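Local coordinates for uncharacterized protein (PDB 4R1D) that probably hydrolyses lipids as a calcium-binding alpha/beta-hydrolase lipase, Tle4, a toxic effector of the H2 type VI secretion system neutralised by the inhibitor Tli4, at residues P48-I52 with V230-Y234; Q382-Y386 with L459-E463. One frame throughout, in Å; residues are numbered along the deposited sequence.

Contact 1 (P48-I52 with V230-Y234); sequences PLPVI and VLPFY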
loop_
_atom_site.group_PDB
_atom_site.type_symbol
_atom_site.label_atom_id
_atom_site.label_comp_id
_atom_site.label_asym_id
_atom_site.label_seq_id
_atom_site.Cartn_x
_atom_site.Cartn_y
_atom_site.Cartn_z
ATOM N N PRO A 48 1.116 32.609 -0.554
ATOM C CA PRO A 48 0.660 31.226 -0.711
ATOM C C PRO A 48 0.726 30.464 0.597
ATOM O O PRO A 48 1.658 30.657 1.379
ATOM C CB PRO A 48 1.648 30.642 -1.727
ATOM C CG PRO A 48 2.857 31.507 -1.614
ATOM C CD PRO A 48 2.353 32.874 -1.306
ATOM N N LEU A 49 -0.269 29.611 0.829
ATOM C CA LEU A 49 -0.329 28.788 2.028
ATOM C C LEU A 49 -0.751 27.391 1.582
ATOM O O LEU A 49 -1.943 27.104 1.475
ATOM C CB LEU A 49 -1.347 29.366 3.023
ATOM C CG LEU A 49 -1.360 28.782 4.437
ATOM C CD1 LEU A 49 0.048 28.657 4.940
ATOM C CD2 LEU A 49 -2.194 29.640 5.402
ATOM N N PRO A 50 0.225 26.519 1.289
ATOM C CA PRO A 50 -0.161 25.213 0.747
ATOM C C PRO A 50 -0.878 24.331 1.761
ATOM O O PRO A 50 -0.478 24.264 2.914
ATOM C CB PRO A 50 1.186 24.576 0.352
ATOM C CG PRO A 50 2.115 25.718 0.186
ATOM C CD PRO A 50 1.683 26.713 1.257
ATOM N N VAL A 51 -1.933 23.671 1.300
ATOM C CA VAL A 51 -2.626 22.651 2.071
ATOM C C VAL A 51 -2.203 21.299 1.504
ATOM O O VAL A 51 -2.453 21.024 0.341
ATOM C CB VAL A 51 -4.144 22.828 1.964
ATOM C CG1 VAL A 51 -4.878 21.681 2.654
ATOM C CG2 VAL A 51 -4.549 24.181 2.583
ATOM N N ILE A 52 -1.569 20.464 2.327
ATOM C CA ILE A 52 -1.063 19.176 1.873
ATOM C C ILE A 52 -2.016 18.081 2.329
ATOM O O ILE A 52 -2.173 17.850 3.525
ATOM C CB ILE A 52 0.322 18.863 2.488
ATOM C CG1 ILE A 52 1.260 20.071 2.384
ATOM C CG2 ILE A 52 0.935 17.615 1.816
ATOM C CD1 ILE A 52 1.549 20.531 0.961
ATOM N N VAL A 230 6.470 20.847 -3.891
ATOM C CA VAL A 230 5.505 21.897 -3.593
ATOM C C VAL A 230 6.136 23.284 -3.484
ATOM O O VAL A 230 5.728 24.204 -4.183
ATOM C CB VAL A 230 4.715 21.589 -2.319
ATOM C CG1 VAL A 230 3.725 22.711 -2.048
ATOM C CG2 VAL A 230 3.998 20.260 -2.480
ATOM N N LEU A 231 7.131 23.439 -2.622
ATOM C CA LEU A 231 7.661 24.780 -2.375
ATOM C C LEU A 231 8.396 25.345 -3.599
ATOM O O LEU A 231 8.237 26.523 -3.921
ATOM C CB LEU A 231 8.523 24.824 -1.114
ATOM C CG LEU A 231 7.764 24.495 0.180
ATOM C CD1 LEU A 231 8.674 24.589 1.392
ATOM C CD2 LEU A 231 6.559 25.403 0.352
ATOM N N PRO A 232 9.171 24.503 -4.306
ATOM C CA PRO A 232 9.843 25.058 -5.490
ATOM C C PRO A 232 8.868 25.583 -6.545
ATOM O O PRO A 232 9.196 26.520 -7.267
ATOM C CB PRO A 232 10.652 23.870 -6.016
ATOM C CG PRO A 232 11.014 23.116 -4.763
ATOM C CD PRO A 232 9.750 23.210 -3.902
ATOM N N PHE A 233 7.678 25.004 -6.643
ATOM C CA PHE A 233 6.692 25.598 -7.534
ATOM C C PHE A 233 6.452 27.071 -7.175
ATOM O O PHE A 233 6.416 27.925 -8.059
ATOM C CB PHE A 233 5.368 24.825 -7.525
ATOM C CG PHE A 233 4.256 25.534 -8.256
ATOM C CD1 PHE A 233 4.099 25.380 -9.626
ATOM C CD2 PHE A 233 3.382 26.372 -7.578
ATOM C CE1 PHE A 233 3.084 26.037 -10.308
ATOM C CE2 PHE A 233 2.362 27.034 -8.256
ATOM C CZ PHE A 233 2.215 26.867 -9.623
ATOM N N TYR A 234 6.277 27.369 -5.888
ATOM C CA TYR A 234 6.011 28.749 -5.470
ATOM C C TYR A 234 7.258 29.620 -5.589
ATOM O O TYR A 234 7.162 30.802 -5.929
ATOM C CB TYR A 234 5.412 28.810 -4.059
ATOM C CG TYR A 234 4.060 28.154 -4.029
ATOM C CD1 TYR A 234 2.943 28.801 -4.545
ATOM C CD2 TYR A 234 3.904 26.864 -3.542
ATOM C CE1 TYR A 234 1.702 28.188 -4.551
ATOM C CE2 TYR A 234 2.674 26.247 -3.551
ATOM C CZ TYR A 234 1.582 26.908 -4.049
ATOM O OH TYR A 234 0.357 26.277 -4.049
#
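P50, Y234 and P48 carry most of this buried, wholly apolar contact between the strand 48-52 and the helical segment 230-234. P50 points its ring at the helix: CG of P50 lies 3.8 Å from CE2 of Y234, and CB of P50 lies 4.0 Å from CG1 of V230. Two residues back along the strand, and so on the same face, P48 brings CB to 3.6 Å from CD1 of Y234. Proline suits both places, because a compact, rigid ring offers a smooth hydrocarbon surface to an aromatic neighbour. Y234 reaches across with its ring carbons against the two prolines, while its hydroxyl continues past them to hydrogen bonds with D203, a calcium ligand, and W205 on the adjacent strand 201-206. Beta-branching suits I52 to the strand, and its longer branch brings CD1 to 4.2 Å from CG2 of V230 although CA-to-CB points sideways. The segment axes approach to 10.2 Å and run nearly antiparallel, at 156°, so P48 pairs with Y234 and P50 with V230. A helix laid antiparallel over strand 48-54, next to edge strand 201-206 of the parallel sheet, is the layered packing of the alpha/beta-hydrolase fold, here beside the calcium site.

Contact 2 (Q382-Y386 with L459-E463); sequences QNSQY and LNDDE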
loop_
_atom_site.group_PDB
_atom_site.type_symbol
_atom_site.label_atom_id
_atom_site.label_comp_id
_atom_site.label_asym_id
_atom_site.label_seq_id
_atom_site.Cartn_x
_atom_site.Cartn_y
_atom_site.Cartn_z
ATOM N N GLN A 382 -1.184 -22.637 11.155
ATOM C CA GLN A 382 -1.847 -23.047 9.923
ATOM C C GLN A 382 -1.629 -22.031 8.802
ATOM O O GLN A 382 -1.801 -22.361 7.633
ATOM C CB GLN A 382 -3.350 -23.232 10.142
ATOM C CG GLN A 382 -4.062 -21.958 10.588
ATOM C CD GLN A 382 -5.554 -22.013 10.348
ATOM O OE1 GLN A 382 -6.291 -22.690 11.070
ATOM N NE2 GLN A 382 -6.012 -21.300 9.327
ATOM N N ASN A 383 -1.275 -20.800 9.166
ATOM C CA ASN A 383 -1.164 -19.721 8.178
ATOM C C ASN A 383 0.277 -19.300 7.882
ATOM O O ASN A 383 0.509 -18.346 7.132
ATOM C CB ASN A 383 -1.999 -18.499 8.600
ATOM C CG ASN A 383 -3.496 -18.735 8.454
ATOM O OD1 ASN A 383 -3.924 -19.736 7.863
ATOM N ND2 ASN A 383 -4.302 -17.812 8.981
ATOM N N SER A 384 1.237 -20.000 8.479
ATOM C CA SER A 384 2.655 -19.724 8.240
ATOM C C SER A 384 3.015 -19.867 6.763
ATOM O O SER A 384 3.902 -19.167 6.264
ATOM C CB SER A 384 3.540 -20.671 9.062
ATOM O OG SER A 384 3.210 -20.620 10.438
ATOM N N GLN A 385 2.321 -20.775 6.079
ATOM C CA GLN A 385 2.585 -21.090 4.677
ATOM C C GLN A 385 2.404 -19.863 3.800
ATOM O O GLN A 385 2.959 -19.788 2.707
ATOM C CB GLN A 385 1.637 -22.188 4.193
ATOM C CG GLN A 385 0.162 -21.852 4.398
ATOM C CD GLN A 385 -0.768 -22.954 3.919
ATOM O OE1 GLN A 385 -0.567 -23.534 2.854
ATOM N NE2 GLN A 385 -1.789 -23.251 4.711
ATOM N N TYR A 386 1.630 -18.899 4.288
ATOM C CA TYR A 386 1.326 -17.704 3.495
ATOM C C TYR A 386 2.364 -16.590 3.639
ATOM O O TYR A 386 2.367 -15.630 2.857
ATOM C CB TYR A 386 -0.072 -17.196 3.834
ATOM C CG TYR A 386 -1.157 -18.205 3.522
ATOM C CD1 TYR A 386 -1.438 -18.556 2.208
ATOM C CD2 TYR A 386 -1.903 -18.803 4.534
ATOM C CE1 TYR A 386 -2.431 -19.461 1.902
ATOM C CE2 TYR A 386 -2.913 -19.718 4.235
ATOM C CZ TYR A 386 -3.168 -20.046 2.918
ATOM O OH TYR A 386 -4.158 -20.954 2.585
ATOM N N LEU A 459 -6.176 -29.077 14.304
ATOM C CA LEU A 459 -7.370 -28.515 13.675
ATOM C C LEU A 459 -7.088 -27.200 12.959
ATOM O O LEU A 459 -6.351 -26.348 13.462
ATOM C CB LEU A 459 -8.484 -28.311 14.706
ATOM C CG LEU A 459 -8.916 -29.576 15.448
ATOM C CD1 LEU A 459 -10.138 -29.298 16.307
ATOM C CD2 LEU A 459 -9.188 -30.705 14.463
ATOM N N ASN A 460 -7.684 -27.042 11.784
ATOM C CA ASN A 460 -7.543 -25.814 11.020
ATOM C C ASN A 460 -8.899 -25.146 10.797
ATOM O O ASN A 460 -9.934 -25.806 10.773
ATOM C CB ASN A 460 -6.863 -26.105 9.682
ATOM C CG ASN A 460 -5.417 -26.559 9.847
ATOM O OD1 ASN A 460 -4.796 -26.342 10.891
ATOM N ND2 ASN A 460 -4.873 -27.187 8.809
ATOM N N ASP A 461 -8.899 -23.826 10.658
ATOM C CA ASP A 461 -10.141 -23.128 10.378
ATOM C C ASP A 461 -10.384 -23.096 8.867
ATOM O O ASP A 461 -9.617 -23.687 8.099
ATOM C CB ASP A 461 -10.135 -21.731 11.009
ATOM C CG ASP A 461 -9.132 -20.790 10.360
ATOM O OD1 ASP A 461 -8.760 -21.015 9.193
ATOM O OD2 ASP A 461 -8.733 -19.808 11.014
ATOM N N ASP A 462 -11.447 -22.428 8.442
ATOM C CA ASP A 462 -11.771 -22.355 7.017
ATOM C C ASP A 462 -11.239 -21.067 6.390
ATOM O O ASP A 462 -11.632 -20.697 5.282
ATOM C CB ASP A 462 -13.280 -22.458 6.802
ATOM C CG ASP A 462 -14.023 -21.216 7.257
ATOM O OD1 ASP A 462 -13.440 -20.398 8.010
ATOM O OD2 ASP A 462 -15.198 -21.065 6.874
ATOM N N GLU A 463 -10.360 -20.389 7.121
ATOM C CA GLU A 463 -9.766 -19.128 6.674
ATOM C C GLU A 463 -10.796 -18.033 6.447
ATOM O O GLU A 463 -10.482 -16.996 5.861
ATOM C CB GLU A 463 -8.894 -19.339 5.420
ATOM C CG GLU A 463 -7.621 -20.125 5.723
ATOM C CD GLU A 463 -6.631 -20.162 4.575
ATOM O OE1 GLU A 463 -6.589 -19.197 3.778
ATOM O OE2 GLU A 463 -5.886 -21.157 4.476
HETATM O O HOH W 1 -4.683 -22.477 6.444
HETATM O O HOH W 2 -5.486 -23.280 13.504
HETATM O O HOH W 3 -7.390 -17.961 9.675
#
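Direct hydrogen bonds form the core of this polar contact between two irregular segments. The Q382 amide suits its place because it can give and accept at once: its OE1 takes a bond from D461 N at 2.9 Å, and its NE2 donates to OD1 of D461 at 2.8 Å. Y386 adds a short bond, its OH donating to OE2 of E463 at 2.6 Å, a natural match of phenol and carboxylate. Bonds inside each segment use the same groups. NE2 of Q382 also donates to OD1 of N383 at 3.0 Å, and D461 closes an Asx turn, its OD1 accepting from N of E463 at 2.7 Å. Water supplies a third layer: water 2 joins OE1 of Q382 (2.6 Å) to O of L459 (3.2 Å), and water 3 links ND2 of N383 (3.2 Å) with OD2 of D461 (2.6 Å). The carboxylates have further partners, D461 in a salt bridge to R295 of helix 289-296 and E463 in a bond to the backbone of G311 in helix 310-317. The contact lies at the surface beside these helices, joining the loop between helices 365-370 and 400-421 to the one between helix 450-453 and strand 477-479.

The two contacts stand on opposite sides of the centre of the chain, their own centres 49 Å apart and their nearest atoms about 33 Å apart. They follow one another along the sequence: contact 1 is closed before contact 2 opens, and they share no helix or strand. Contact 1 belongs to the parallel six-stranded sheet and its helix 215-238, close to the calcium ion. Contact 2 ties together loops that flank helices 365-370, 400-421 and 450-453, away from the metal. One is buried hydrophobic packing between sheet and helix, the other a hydrated polar network at the surface, so at these two contacts distant parts of this probable lipase are joined by different chemistry.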